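Local structure of nidogen (Mus musculus, 1NPE) at residues K28-H32 with R62-H66; W183-G187 with L208-V214; M22-A27 with M242-H246; E82-H88 with R125-P131. The protein probably helps to organise basement membranes, its six-bladed YWTD beta-propeller binding the laminin gamma-1 chain. All blocks are in the same frame, centred on the assembly; numbering follows the deposited sequence.

Contact 1: K28-H32 with R62-H66; sequences KAFLH and RASLH. With CD (cadmium ion), chain E.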
loop_
_atom_site.group_PDB
_atom_site.type_symbol
_atom_site.label_atom_id
_atom_site.label_comp_id
_atom_site.label_asym_id
_atom_site.label_seq_id
_atom_site.Cartn_x
_atom_site.Cartn_y
_atom_site.Cartn_z
ATOM N N LYS A 28 -9.744 7.449 21.216
ATOM C CA LYS A 28 -9.305 6.284 21.973
ATOM C C LYS A 28 -9.098 5.131 20.995
ATOM O O LYS A 28 -9.655 5.130 19.891
ATOM C CB LYS A 28 -10.351 5.902 23.033
ATOM C CG LYS A 28 -11.685 5.419 22.455
ATOM C CD LYS A 28 -12.772 5.285 23.527
ATOM C CE LYS A 28 -14.086 4.793 22.909
ATOM N NZ LYS A 28 -15.238 4.821 23.869
ATOM N N ALA A 29 -8.290 4.157 21.401
ATOM C CA ALA A 29 -8.014 3.001 20.562
ATOM C C ALA A 29 -9.250 2.136 20.370
ATOM O O ALA A 29 -9.993 1.866 21.318
ATOM C CB ALA A 29 -6.890 2.175 21.159
ATOM N N PHE A 30 -9.496 1.757 19.122
ATOM C CA PHE A 30 -10.620 0.894 18.796
ATOM C C PHE A 30 -10.181 -0.548 19.025
ATOM O O PHE A 30 -10.899 -1.347 19.621
ATOM C CB PHE A 30 -11.020 1.065 17.327
ATOM C CG PHE A 30 -11.879 -0.054 16.793
ATOM C CD1 PHE A 30 -13.070 -0.401 17.425
ATOM C CD2 PHE A 30 -11.493 -0.764 15.660
ATOM C CE1 PHE A 30 -13.862 -1.437 16.936
ATOM C CE2 PHE A 30 -12.274 -1.798 15.163
ATOM C CZ PHE A 30 -13.462 -2.139 15.800
ATOM N N LEU A 31 -8.972 -0.855 18.578
ATOM C CA LEU A 31 -8.459 -2.202 18.690
ATOM C C LEU A 31 -6.945 -2.210 18.660
ATOM O O LEU A 31 -6.321 -1.414 17.955
ATOM C CB LEU A 31 -8.977 -3.011 17.498
ATOM C CG LEU A 31 -9.226 -4.510 17.611
ATOM C CD1 LEU A 31 -10.388 -4.768 18.562
ATOM C CD2 LEU A 31 -9.551 -5.050 16.227
ATOM N N HIS A 32 -6.362 -3.100 19.453
ATOM C CA HIS A 32 -4.920 -3.269 19.491
ATOM C C HIS A 32 -4.580 -4.646 18.924
ATOM O O HIS A 32 -5.052 -5.671 19.431
ATOM C CB HIS A 32 -4.387 -3.182 20.925
ATOM C CG HIS A 32 -4.085 -1.791 21.379
ATOM N ND1 HIS A 32 -4.791 -1.167 22.384
ATOM C CD2 HIS A 32 -3.131 -0.914 20.990
ATOM C CE1 HIS A 32 -4.286 0.034 22.596
ATOM N NE2 HIS A 32 -3.277 0.212 21.762
ATOM N N ARG A 62 -11.650 -8.661 10.409
ATOM C CA ARG A 62 -12.819 -7.867 10.762
ATOM C C ARG A 62 -13.195 -8.006 12.231
ATOM O O ARG A 62 -12.880 -9.005 12.879
ATOM C CB ARG A 62 -14.015 -8.252 9.890
ATOM C CG ARG A 62 -14.462 -9.697 10.040
ATOM C CD ARG A 62 -15.738 -9.958 9.257
ATOM N NE ARG A 62 -16.199 -11.328 9.432
ATOM C CZ ARG A 62 -17.326 -11.815 8.924
ATOM N NH1 ARG A 62 -18.129 -11.046 8.198
ATOM N NH2 ARG A 62 -17.650 -13.078 9.149
ATOM N N ALA A 63 -13.907 -7.000 12.730
ATOM C CA ALA A 63 -14.360 -6.964 14.114
ATOM C C ALA A 63 -15.535 -6.006 14.221
ATOM O O ALA A 63 -15.567 -4.981 13.538
ATOM C CB ALA A 63 -13.228 -6.501 15.021
ATOM N N SER A 64 -16.517 -6.357 15.048
ATOM C CA SER A 64 -17.682 -5.498 15.254
ATOM C C SER A 64 -17.221 -4.200 15.906
ATOM O O SER A 64 -16.259 -4.192 16.683
ATOM C CB SER A 64 -18.707 -6.179 16.170
ATOM O OG SER A 64 -19.264 -7.332 15.565
ATOM N N LEU A 65 -17.889 -3.101 15.571
ATOM C CA LEU A 65 -17.545 -1.802 16.137
ATOM C C LEU A 65 -17.849 -1.795 17.631
ATOM O O LEU A 65 -17.103 -1.218 18.423
ATOM C CB LEU A 65 -18.332 -0.683 15.447
ATOM C CG LEU A 65 -17.965 0.750 15.858
ATOM C CD1 LEU A 65 -16.547 1.067 15.400
ATOM C CD2 LEU A 65 -18.956 1.746 15.269
ATOM N N HIS A 66 -18.933 -2.467 18.004
ATOM C CA HIS A 66 -19.368 -2.542 19.394
ATOM C C HIS A 66 -18.783 -3.759 20.113
ATOM O O HIS A 66 -19.343 -4.859 20.054
ATOM C CB HIS A 66 -20.901 -2.572 19.459
ATOM C CG HIS A 66 -21.562 -1.446 18.722
ATOM N ND1 HIS A 66 -21.349 -0.119 19.039
ATOM C CD2 HIS A 66 -22.425 -1.447 17.678
ATOM C CE1 HIS A 66 -22.052 0.645 18.222
ATOM N NE2 HIS A 66 -22.715 -0.136 17.386
HETATM CD CD CD E . -5.951 -2.780 23.915
HETATM O O HOH W 1 -7.089 -4.675 22.348
#
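A single aromatic bump can close the gap between two sheets that share no backbone bonds. The bump here is F30, whose side chain reaches from K28-H32 toward R62-H66 and presents its ring edge, not a face. That edge fits a shallow hollow lined by successive carbonyl groups: CZ of F30 lies 3.6 Å from O of S64, and CE1 of F30 lies 3.6 Å from O of L65. Polarised C-H groups on the ring rim suit such an oxygen-rich lining. L65 supplies part of the apolar wall, and CB of A63, 4.4 Å from CZ of F30, supplies another. The CA-to-CB bond of L65 points away, yet its tip swings back so that CD1 of L65 comes within 4.0 Å of CE1 of F30. Beside this plug, L31 makes a second, smaller knob, with its CD2 4.1 Å from CB of A63. Two consecutive residues can both point at the same partner segment because F30 and L31 lie opposite I12 in a classic beta bulge, where the strand turns a corner. The fit is local, burying 168 Å² in all. Past the bulge, ND1 of H32 binds a cadmium ion at 2.5 Å, a site shared with E19 of the laminin gamma-1 chain. Strand 28-33 edges one blade beside strand 11-17; strand 59-64 belongs to the next, whose V50 and W52 on strand 49-54 also receive F30 and L31.

Contact 2: W183-G187 with L208-V214; sequences WVDAG and LQYPFAV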
loop_
_atom_site.group_PDB
_atom_site.type_symbol
_atom_site.label_atom_id
_atom_site.label_comp_id
_atom_site.label_asym_id
_atom_site.label_seq_id
_atom_site.Cartn_x
_atom_site.Cartn_y
_atom_site.Cartn_z
ATOM N N TRP A 183 -9.527 11.843 -5.046
ATOM C CA TRP A 183 -8.338 11.088 -4.687
ATOM C C TRP A 183 -7.306 12.050 -4.129
ATOM O O TRP A 183 -7.441 13.260 -4.289
ATOM C CB TRP A 183 -7.772 10.325 -5.893
ATOM C CG TRP A 183 -7.243 11.170 -7.006
ATOM C CD1 TRP A 183 -5.992 11.720 -7.097
ATOM C CD2 TRP A 183 -7.921 11.512 -8.222
ATOM N NE1 TRP A 183 -5.851 12.377 -8.296
ATOM C CE2 TRP A 183 -7.019 12.265 -9.007
ATOM C CE3 TRP A 183 -9.203 11.251 -8.726
ATOM C CZ2 TRP A 183 -7.352 12.759 -10.273
ATOM C CZ3 TRP A 183 -9.538 11.743 -9.987
ATOM C CH2 TRP A 183 -8.611 12.488 -10.745
ATOM N N VAL A 184 -6.334 11.517 -3.395
ATOM C CA VAL A 184 -5.253 12.325 -2.835
ATOM C C VAL A 184 -3.985 11.821 -3.515
ATOM O O VAL A 184 -3.783 10.615 -3.661
ATOM C CB VAL A 184 -5.166 12.217 -1.292
ATOM C CG1 VAL A 184 -6.402 12.843 -0.664
ATOM C CG2 VAL A 184 -5.019 10.761 -0.851
ATOM N N ASP A 185 -3.149 12.752 -3.955
ATOM C CA ASP A 185 -1.949 12.404 -4.702
ATOM C C ASP A 185 -0.688 12.913 -4.023
ATOM O O ASP A 185 -0.483 14.115 -3.908
ATOM C CB ASP A 185 -2.085 12.990 -6.114
ATOM C CG ASP A 185 -1.116 12.380 -7.113
ATOM O OD1 ASP A 185 0.087 12.288 -6.812
ATOM O OD2 ASP A 185 -1.560 12.015 -8.222
ATOM N N ALA A 186 0.174 11.988 -3.607
ATOM C CA ALA A 186 1.416 12.356 -2.927
ATOM C C ALA A 186 2.538 12.727 -3.893
ATOM O O ALA A 186 3.661 13.007 -3.467
ATOM C CB ALA A 186 1.859 11.240 -1.995
ATOM N N GLY A 187 2.224 12.720 -5.188
ATOM C CA GLY A 187 3.192 13.068 -6.215
ATOM C C GLY A 187 2.952 14.480 -6.728
ATOM O O GLY A 187 3.897 15.254 -6.910
ATOM N N LEU A 208 -1.233 19.585 -0.367
ATOM C CA LEU A 208 -1.203 18.354 0.421
ATOM C C LEU A 208 0.223 17.797 0.456
ATOM O O LEU A 208 0.793 17.453 -0.578
ATOM C CB LEU A 208 -2.204 17.317 -0.111
ATOM C CG LEU A 208 -3.700 17.599 0.108
ATOM C CD1 LEU A 208 -4.168 18.770 -0.755
ATOM C CD2 LEU A 208 -4.517 16.347 -0.211
ATOM N N GLN A 209 0.789 17.724 1.657
ATOM C CA GLN A 209 2.161 17.261 1.860
ATOM C C GLN A 209 2.481 15.832 1.405
ATOM O O GLN A 209 3.276 15.639 0.489
ATOM C CB GLN A 209 2.558 17.468 3.323
ATOM C CG GLN A 209 2.332 18.894 3.814
ATOM C CD GLN A 209 3.627 19.617 4.140
ATOM O OE1 GLN A 209 4.349 20.063 3.246
ATOM N NE2 GLN A 209 3.927 19.739 5.427
ATOM N N TYR A 210 1.901 14.833 2.061
ATOM C CA TYR A 210 2.134 13.446 1.675
ATOM C C TYR A 210 0.965 12.581 2.092
ATOM O O TYR A 210 1.063 11.772 3.016
ATOM C CB TYR A 210 3.441 12.884 2.261
ATOM C CG TYR A 210 4.006 11.769 1.400
ATOM C CD1 TYR A 210 5.023 12.023 0.479
ATOM C CD2 TYR A 210 3.461 10.484 1.439
ATOM C CE1 TYR A 210 5.477 11.031 -0.389
ATOM C CE2 TYR A 210 3.908 9.485 0.575
ATOM C CZ TYR A 210 4.909 9.768 -0.337
ATOM O OH TYR A 210 5.319 8.806 -1.214
ATOM N N PRO A 211 -0.164 12.731 1.388
ATOM C CA PRO A 211 -1.397 11.988 1.646
ATOM C C PRO A 211 -1.233 10.506 1.363
ATOM O O PRO A 211 -0.595 10.129 0.380
ATOM C CB PRO A 211 -2.376 12.575 0.627
ATOM C CG PRO A 211 -1.765 13.829 0.169
ATOM C CD PRO A 211 -0.302 13.571 0.191
ATOM N N PHE A 212 -1.824 9.678 2.217
ATOM C CA PHE A 212 -1.791 8.238 2.018
ATOM C C PHE A 212 -3.185 7.677 1.735
ATOM O O PHE A 212 -3.361 6.876 0.818
ATOM C CB PHE A 212 -1.203 7.500 3.219
ATOM C CG PHE A 212 -1.249 6.013 3.062
ATOM C CD1 PHE A 212 -0.284 5.356 2.302
ATOM C CD2 PHE A 212 -2.314 5.272 3.582
ATOM C CE1 PHE A 212 -0.379 3.992 2.055
ATOM C CE2 PHE A 212 -2.414 3.911 3.341
ATOM C CZ PHE A 212 -1.445 3.268 2.572
ATOM N N ALA A 213 -4.152 8.025 2.582
ATOM C CA ALA A 213 -5.512 7.540 2.411
ATOM C C ALA A 213 -6.503 8.667 2.617
ATOM O O ALA A 213 -6.181 9.693 3.221
ATOM C CB ALA A 213 -5.802 6.406 3.377
ATOM N N VAL A 214 -7.721 8.459 2.137
ATOM C CA VAL A 214 -8.744 9.474 2.263
ATOM C C VAL A 214 -10.117 8.841 2.318
ATOM O O VAL A 214 -10.328 7.726 1.827
ATOM C CB VAL A 214 -8.694 10.454 1.074
ATOM C CG1 VAL A 214 -9.120 9.747 -0.220
ATOM C CG2 VAL A 214 -9.549 11.675 1.345
#
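The methyl group of A186 sits almost squarely over the ring of Y210: its CB is 3.7 Å from the centroid of that ring and only 8° off the ring normal, a CH-pi contact of textbook geometry. It forms at a blade-to-blade interface of the six-bladed propeller, where strand 180-185, second in its sheet, meets strand 211-217, the innermost strand of the following blade. The two short strand segments run at 174° with a closest approach of 6.4 Å, so they oppose each other in direction but are held by side chains and not as neighbours in one sheet. V184 supplies the main apolar knob. Its CB packs 3.4 Å from CB of P211, while its CG1 is 4.0 Å from CD2 of L208 and 3.7 Å from CB of V214, so that it fills a pocket made by three residues of the turn and strand opposite. Y210 works in two directions: its CA-to-CB bond leads away from A186, the ring returns to it, and the hydroxyl hydrogen-bonds to N67 of the laminin gamma-1 chain. W226 meets the rings of both Y210 and F212 with nearly parallel planes. At the last residue of the strand, D185 begins an Asx turn and also accepts a hydrogen bond from the backbone of L168; in the turn itself, N of G187 donates to OD1 of D185 at 2.7 Å.

Contact 3: M22-A27 with M242-H246; sequences MKKTEA and MDTFH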
loop_
_atom_site.group_PDB
_atom_site.type_symbol
_atom_site.label_atom_id
_atom_site.label_comp_id
_atom_site.label_asym_id
_atom_site.label_seq_id
_atom_site.Cartn_x
_atom_site.Cartn_y
_atom_site.Cartn_z
ATOM N N MET A 22 -14.136 16.844 14.335
ATOM C CA MET A 22 -13.415 15.755 14.989
ATOM C C MET A 22 -13.268 16.033 16.482
ATOM O O MET A 22 -12.747 17.084 16.869
ATOM C CB MET A 22 -12.006 15.588 14.403
ATOM C CG MET A 22 -11.932 15.262 12.920
ATOM S SD MET A 22 -10.231 14.842 12.435
ATOM C CE MET A 22 -9.582 16.426 11.946
ATOM N N LYS A 23 -13.717 15.097 17.315
ATOM C CA LYS A 23 -13.589 15.241 18.767
ATOM C C LYS A 23 -12.226 14.669 19.142
ATOM O O LYS A 23 -12.122 13.539 19.613
ATOM C CB LYS A 23 -14.703 14.472 19.486
ATOM C CG LYS A 23 -16.133 14.933 19.175
ATOM C CD LYS A 23 -16.541 16.187 19.954
ATOM C CE LYS A 23 -16.003 17.475 19.331
ATOM N NZ LYS A 23 -16.371 18.686 20.134
ATOM N N LYS A 24 -11.180 15.454 18.906
ATOM C CA LYS A 24 -9.797 15.044 19.167
ATOM C C LYS A 24 -9.488 14.545 20.575
ATOM O O LYS A 24 -8.676 13.633 20.754
ATOM C CB LYS A 24 -8.836 16.190 18.860
ATOM C CG LYS A 24 -9.035 16.862 17.530
ATOM C CD LYS A 24 -8.082 18.027 17.438
ATOM C CE LYS A 24 -8.631 19.098 16.546
ATOM N NZ LYS A 24 -7.739 20.292 16.502
ATOM N N THR A 25 -10.080 15.194 21.572
ATOM C CA THR A 25 -9.850 14.833 22.967
ATOM C C THR A 25 -10.485 13.502 23.350
ATOM O O THR A 25 -10.126 12.907 24.371
ATOM C CB THR A 25 -10.371 15.927 23.912
ATOM O OG1 THR A 25 -11.771 16.130 23.685
ATOM C CG2 THR A 25 -9.623 17.226 23.671
ATOM N N GLU A 26 -11.411 13.038 22.512
ATOM C CA GLU A 26 -12.122 11.786 22.744
ATOM C C GLU A 26 -11.559 10.596 21.966
ATOM O O GLU A 26 -12.131 9.503 21.986
ATOM C CB GLU A 26 -13.604 11.973 22.430
ATOM C CG GLU A 26 -14.261 13.044 23.292
ATOM C CD GLU A 26 -15.744 13.203 23.028
ATOM O OE1 GLU A 26 -16.356 12.288 22.434
ATOM O OE2 GLU A 26 -16.304 14.246 23.430
ATOM N N ALA A 27 -10.431 10.813 21.297
ATOM C CA ALA A 27 -9.778 9.768 20.519
ATOM C C ALA A 27 -9.214 8.651 21.405
ATOM O O ALA A 27 -8.327 8.876 22.238
ATOM C CB ALA A 27 -8.670 10.365 19.664
ATOM N N MET A 242 -9.907 22.632 7.169
ATOM C CA MET A 242 -10.790 22.783 8.311
ATOM C C MET A 242 -10.147 22.504 9.665
ATOM O O MET A 242 -10.253 23.323 10.582
ATOM C CB MET A 242 -12.032 21.905 8.134
ATOM C CG MET A 242 -12.757 22.120 6.807
ATOM S SD MET A 242 -13.251 23.843 6.536
ATOM C CE MET A 242 -14.970 23.779 7.070
ATOM N N ASP A 243 -9.421 21.393 9.773
ATOM C CA ASP A 243 -8.821 21.013 11.047
ATOM C C ASP A 243 -7.775 19.904 10.885
ATOM O O ASP A 243 -7.676 19.278 9.829
ATOM C CB ASP A 243 -9.968 20.541 11.955
ATOM C CG ASP A 243 -9.566 20.372 13.403
ATOM O OD1 ASP A 243 -10.374 19.773 14.146
ATOM O OD2 ASP A 243 -8.485 20.842 13.816
ATOM N N THR A 244 -6.963 19.702 11.918
ATOM C CA THR A 244 -5.947 18.656 11.905
ATOM C C THR A 244 -5.892 17.970 13.264
ATOM O O THR A 244 -6.120 18.601 14.295
ATOM C CB THR A 244 -4.524 19.195 11.589
ATOM O OG1 THR A 244 -4.102 20.091 12.624
ATOM C CG2 THR A 244 -4.492 19.913 10.250
ATOM N N PHE A 245 -5.619 16.669 13.255
ATOM C CA PHE A 245 -5.502 15.905 14.485
ATOM C C PHE A 245 -4.169 15.179 14.521
ATOM O O PHE A 245 -3.881 14.362 13.647
ATOM C CB PHE A 245 -6.630 14.880 14.615
ATOM C CG PHE A 245 -6.449 13.932 15.765
ATOM C CD1 PHE A 245 -6.393 14.406 17.073
ATOM C CD2 PHE A 245 -6.324 12.568 15.546
ATOM C CE1 PHE A 245 -6.216 13.535 18.145
ATOM C CE2 PHE A 245 -6.145 11.684 16.609
ATOM C CZ PHE A 245 -6.091 12.167 17.912
ATOM N N HIS A 246 -3.362 15.484 15.530
ATOM C CA HIS A 246 -2.071 14.839 15.710
ATOM C C HIS A 246 -2.181 13.847 16.852
ATOM O O HIS A 246 -2.312 14.257 18.006
ATOM C CB HIS A 246 -0.987 15.843 16.117
ATOM C CG HIS A 246 -0.605 16.816 15.051
ATOM N ND1 HIS A 246 -1.402 17.884 14.698
ATOM C CD2 HIS A 246 0.519 16.922 14.302
ATOM C CE1 HIS A 246 -0.785 18.607 13.783
ATOM N NE2 HIS A 246 0.383 18.047 13.525
HETATM O O HOH W 2 -12.605 18.854 12.513
#
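K24 NZ forms a salt bridge with OD2 of D243 at 2.8 Å and adds a weak hydrogen bond to O of T244 at 3.2 Å, so one ammonium group bridges a side chain and the neighbouring backbone. The carboxylate is held in place from its own strand, since N of T244 donates to OD2 of D243 at 2.7 Å. Its other oxygen, OD1 of D243, accepts from a water at 2.9 Å, and that water accepts from N of M22 at 3.1 Å. Outside this polar patch lies F245. Its CD1 is 3.5 Å from CB of K24, its CZ 3.6 Å from CB of A27, and its CB 4.2 Å from SD of M22. The short 3-10 segment 24-26 sets K24 and A27 around the same ring. A loop of the composite blade that closes the propeller ring (strands 2-8, 11-17, 28-33 and 256-259) thus packs on outermost strand 240-245 of the blade before it, an interface between adjacent beta-propeller blades.

Contact 4: E82-H88 with R125-P131; sequences EGIALDH and RGIVTDP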
loop_
_atom_site.group_PDB
_atom_site.type_symbol
_atom_site.label_atom_id
_atom_site.label_comp_id
_atom_site.label_asym_id
_atom_site.label_seq_id
_atom_site.Cartn_x
_atom_site.Cartn_y
_atom_site.Cartn_z
ATOM N N GLU A 82 -3.574 -3.716 0.466
ATOM C CA GLU A 82 -3.457 -2.346 0.943
ATOM C C GLU A 82 -4.691 -1.465 0.866
ATOM O O GLU A 82 -4.639 -0.291 1.229
ATOM C CB GLU A 82 -2.313 -1.662 0.212
ATOM C CG GLU A 82 -0.963 -2.268 0.513
ATOM C CD GLU A 82 0.115 -1.695 -0.352
ATOM O OE1 GLU A 82 0.049 -0.495 -0.682
ATOM O OE2 GLU A 82 1.036 -2.445 -0.705
ATOM N N GLY A 83 -5.780 -2.026 0.366
ATOM C CA GLY A 83 -7.023 -1.290 0.250
ATOM C C GLY A 83 -8.140 -2.309 0.265
ATOM O O GLY A 83 -7.984 -3.402 -0.265
ATOM N N ILE A 84 -9.250 -1.972 0.906
ATOM C CA ILE A 84 -10.385 -2.871 0.980
ATOM C C ILE A 84 -11.679 -2.061 0.941
ATOM O O ILE A 84 -11.778 -1.008 1.572
ATOM C CB ILE A 84 -10.301 -3.781 2.246
ATOM C CG1 ILE A 84 -11.492 -4.737 2.308
ATOM C CG2 ILE A 84 -10.199 -2.940 3.526
ATOM C CD1 ILE A 84 -11.329 -5.848 3.338
ATOM N N ALA A 85 -12.628 -2.525 0.125
ATOM C CA ALA A 85 -13.933 -1.884 -0.039
ATOM C C ALA A 85 -15.034 -2.930 0.094
ATOM O O ALA A 85 -14.803 -4.113 -0.142
ATOM C CB ALA A 85 -14.020 -1.196 -1.388
ATOM N N LEU A 86 -16.245 -2.493 0.424
ATOM C CA LEU A 86 -17.338 -3.432 0.617
ATOM C C LEU A 86 -18.575 -3.187 -0.230
ATOM O O LEU A 86 -18.780 -2.111 -0.762
ATOM C CB LEU A 86 -17.770 -3.410 2.083
ATOM C CG LEU A 86 -16.697 -3.425 3.170
ATOM C CD1 LEU A 86 -17.305 -2.928 4.443
ATOM C CD2 LEU A 86 -16.108 -4.817 3.352
ATOM N N ASP A 87 -19.375 -4.236 -0.362
ATOM C CA ASP A 87 -20.658 -4.195 -1.052
ATOM C C ASP A 87 -21.576 -4.604 0.087
ATOM O O ASP A 87 -21.724 -5.794 0.375
ATOM C CB ASP A 87 -20.726 -5.238 -2.174
ATOM C CG ASP A 87 -22.115 -5.326 -2.827
ATOM O OD1 ASP A 87 -23.027 -4.540 -2.480
ATOM O OD2 ASP A 87 -22.295 -6.197 -3.701
ATOM N N HIS A 88 -22.116 -3.614 0.789
ATOM C CA HIS A 88 -22.994 -3.876 1.921
ATOM C C HIS A 88 -24.337 -4.497 1.520
ATOM O O HIS A 88 -25.030 -5.077 2.356
ATOM C CB HIS A 88 -23.197 -2.600 2.745
ATOM C CG HIS A 88 -23.849 -1.488 1.987
ATOM N ND1 HIS A 88 -25.171 -1.141 2.167
ATOM C CD2 HIS A 88 -23.364 -0.647 1.042
ATOM C CE1 HIS A 88 -25.472 -0.133 1.367
ATOM N NE2 HIS A 88 -24.392 0.185 0.674
ATOM N N ARG A 125 -3.800 0.377 -4.942
ATOM C CA ARG A 125 -3.819 0.676 -3.523
ATOM C C ARG A 125 -5.213 1.082 -3.082
ATOM O O ARG A 125 -5.943 0.262 -2.537
ATOM C CB ARG A 125 -2.763 1.747 -3.188
ATOM C CG ARG A 125 -2.798 2.270 -1.759
ATOM C CD ARG A 125 -1.559 3.095 -1.451
ATOM N NE ARG A 125 -0.418 2.251 -1.122
ATOM C CZ ARG A 125 0.848 2.661 -1.088
ATOM N NH1 ARG A 125 1.168 3.919 -1.382
ATOM N NH2 ARG A 125 1.787 1.823 -0.672
ATOM N N GLY A 126 -5.595 2.328 -3.345
ATOM C CA GLY A 126 -6.914 2.786 -2.957
ATOM C C GLY A 126 -8.016 2.099 -3.741
ATOM O O GLY A 126 -7.866 1.827 -4.928
ATOM N N ILE A 127 -9.113 1.784 -3.065
ATOM C CA ILE A 127 -10.257 1.150 -3.714
ATOM C C ILE A 127 -11.546 1.424 -2.935
ATOM O O ILE A 127 -11.572 1.358 -1.707
ATOM C CB ILE A 127 -10.053 -0.373 -3.921
ATOM C CG1 ILE A 127 -11.197 -0.942 -4.765
ATOM C CG2 ILE A 127 -9.994 -1.097 -2.588
ATOM C CD1 ILE A 127 -11.022 -2.406 -5.131
ATOM N N VAL A 128 -12.592 1.803 -3.657
ATOM C CA VAL A 128 -13.888 2.105 -3.049
ATOM C C VAL A 128 -15.031 1.591 -3.914
ATOM O O VAL A 128 -14.865 1.363 -5.116
ATOM C CB VAL A 128 -14.103 3.633 -2.859
ATOM C CG1 VAL A 128 -13.160 4.182 -1.801
ATOM C CG2 VAL A 128 -13.908 4.370 -4.186
ATOM N N THR A 129 -16.194 1.440 -3.293
ATOM C CA THR A 129 -17.388 0.984 -3.986
ATOM C C THR A 129 -18.496 2.020 -3.871
ATOM O O THR A 129 -18.438 2.928 -3.044
ATOM C CB THR A 129 -17.977 -0.291 -3.354
ATOM O OG1 THR A 129 -18.117 -0.094 -1.944
ATOM C CG2 THR A 129 -17.132 -1.512 -3.645
ATOM N N ASP A 130 -19.507 1.842 -4.713
ATOM C CA ASP A 130 -20.722 2.654 -4.737
ATOM C C ASP A 130 -21.757 1.560 -4.999
ATOM O O ASP A 130 -22.259 1.413 -6.108
ATOM C CB ASP A 130 -20.700 3.667 -5.889
ATOM C CG ASP A 130 -21.956 4.541 -5.929
ATOM O OD1 ASP A 130 -22.708 4.591 -4.930
ATOM O OD2 ASP A 130 -22.186 5.189 -6.966
ATOM N N PRO A 131 -22.035 0.735 -3.978
ATOM C CA PRO A 131 -22.985 -0.378 -4.053
ATOM C C PRO A 131 -24.330 -0.105 -4.695
ATOM O O PRO A 131 -24.835 -0.948 -5.438
ATOM C CB PRO A 131 -23.123 -0.804 -2.597
ATOM C CG PRO A 131 -21.743 -0.508 -2.047
ATOM C CD PRO A 131 -21.500 0.864 -2.611
#
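E82 and R125 meet through long side chains, extended at first. E82 has chi1 m and chi2 t; R125 has chi1 and chi2 t before a bend to m at chi3, which lays the guanidinium edge against the carboxylate. OE1 of E82 accepts hydrogen bonds from NE of R125 (2.8 Å) and NH2 of R125 (2.9 Å), a salt bridge that shares one oxygen. OE2 of E82 is left to bond S98 and S80, and NH1 of R125 reaches N170 and the backbone of N67 of the laminin gamma-1 chain. Next along, G83 has no side chain, and a CB there would clash with R125 O; instead CA of G83 makes a CA-H...O contact of 3.4 Å with O of R125. The segments are the innermost strands of consecutive propeller blades, running parallel at 4° with axes 5.2 Å apart around the central channel. The small A85 points into the gap, its CB 3.6 Å from O of I127 and 4.2 Å from CG2 of I127, whose own chi angles are both t. T129, in the p rotamer, turns CG2 to 3.9 Å from CB of A85 and sends OG1 to O of L86 in a very short hydrogen bond of 2.4 Å. L86 itself, chi1 m, faces away onto A42 and D44 of the preceding blade. At the far end, H88 in the p rotamer brings its CD2 to 3.5 Å from CG of P131.

In the fold
Distance from the centre of the chain sorts these interfaces. The centre of contact 4 lies about 7 Å from the centre of the chain, joining inner strands; contact 2, centred about 12 Å out, pairs an inner strand with the second strand of its neighbour and is the more thoroughly buried. Contacts 1 and 3, about 17 and 19 Å out, engage outer strands and loops on the rim, and their segments adjoin at A27 and K28. Chemistry follows place: contact 2 is apolar, contact 4 mixes buried charge with tight backbone packing, contact 3 sets a surface ion pair beside a single phenylalanine ring, and contact 1 relies on ring edge and carbonyls. Contacts 2 and 4 touch where CE1 of F212 meets NE of R125 at 3.6 Å.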